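Local coordinates for C381 turret protein (Sulfolobus turreted icosahedral virus, PDB 4IND), which builds the turrets of an archaeal virus from a triple jelly-roll fold, apparently assembling as a pentamer, at the interface of chains A and B. Sequence-based numbering; all coordinates share one arbitrary frame. Chains: chain A/B, C381 turret protein.

The interface of chains A and B. Residues chain A 261-263; chain B 175-176, 233.
The carboxylate of A:Glu261 and the amide of A:Asn263 both turn a face towards the side chain of the loop residue B:Lys175, where chain A meets chain B in the turret of triple jelly-roll subunits, five in the deposited assembly. CE of B:Lys175 lies almost squarely over the carboxylate plane, 3.4 Å from A:Glu261 CD, rather than at an oxygen edge. A:Glu261 reaches it as an extended arm, with CG anti to the backbone N (chi1 -164°). On the amide of A:Asn263, the lysine CB, CG and CD run beneath one face, CD sitting 3.8 Å from A:Asn263 CG. Past CD the chain bends at chi4 (66°), which carries NZ round to the amide oxygen, still on the side of the lysine chain. NZ of B:Lys175 donates a hydrogen bond to A:Asn263 OD1 at 2.9 Å, tilted out of the carbonyl plane by 31°. ND2 of A:Asn263 lies 3.7 Å from B:Gly176 N, the first residue of strand 176-187, with no hydrogen bond between them. A:Glu261 OE2 stays 4.2 Å from B:Lys175 NZ, without a salt bridge, although the opposite charges may still attract.

Where strand 253-262 of chain A ends, the backbone adds a second grip: A:Asn263 N donates to the carbonyl O of the loop residue B:Thr233 at 2.9 Å. A:Ile262 flanks that bond, its CB 4.0 Å from the B:Thr233 methyl CG2. A water also bridges the backbones, 2.7 Å from A:Glu261 O and hydrogen-bonded to B:Lys175 N.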
# COMPACT_ATOMS: atom_id res chain seq x y z
N GLU A 261 -0.84 -8.03 -12.49
CA GLU A 261 -1.28 -8.32 -11.14
C GLU A 261 -2.80 -8.18 -11.03
O GLU A 261 -3.39 -7.26 -11.62
CB GLU A 261 -0.60 -7.38 -10.14
CG GLU A 261 -0.68 -7.86 -8.69
CD GLU A 261 0.02 -6.94 -7.71
OE1 GLU A 261 0.73 -6.00 -8.14
OE2 GLU A 261 -0.14 -7.15 -6.49
N ILE A 262 -3.43 -9.08 -10.28
CA ILE A 262 -4.88 -9.01 -10.05
C ILE A 262 -5.20 -8.98 -8.55
O ILE A 262 -4.36 -9.31 -7.71
CB ILE A 262 -5.64 -10.19 -10.70
CG1 ILE A 262 -5.22 -11.52 -10.07
CG2 ILE A 262 -5.43 -10.19 -12.23
CD1 ILE A 262 -6.24 -12.66 -10.31
N ASN A 263 -6.41 -8.52 -8.23
CA ASN A 263 -6.97 -8.68 -6.91
C ASN A 263 -7.67 -10.02 -6.82
O ASN A 263 -7.87 -10.69 -7.83
CB ASN A 263 -7.92 -7.52 -6.59
CG ASN A 263 -7.17 -6.24 -6.30
OD1 ASN A 263 -6.08 -6.28 -5.73
ND2 ASN A 263 -7.71 -5.10 -6.72
N LYS B 175 -5.70 -3.00 -11.77
CA LYS B 175 -6.60 -3.59 -10.78
C LYS B 175 -7.09 -2.56 -9.77
O LYS B 175 -6.35 -1.70 -9.33
CB LYS B 175 -5.92 -4.76 -10.06
CG LYS B 175 -4.79 -4.39 -9.08
CD LYS B 175 -4.11 -5.66 -8.57
CE LYS B 175 -3.03 -5.35 -7.51
NZ LYS B 175 -3.65 -4.79 -6.29
N GLY B 176 -8.36 -2.66 -9.39
CA GLY B 176 -8.99 -1.72 -8.48
C GLY B 176 -10.47 -1.61 -8.83
O GLY B 176 -10.92 -2.22 -9.80
N THR B 233 -10.77 -6.58 -11.88
CA THR B 233 -10.01 -7.63 -11.21
C THR B 233 -8.54 -7.46 -11.58
O THR B 233 -7.65 -7.62 -10.75
CB THR B 233 -10.50 -9.00 -11.66
OG1 THR B 233 -11.84 -9.20 -11.18
CG2 THR B 233 -9.59 -10.13 -11.14
O HOH W 1 -3.24 -4.62 -12.33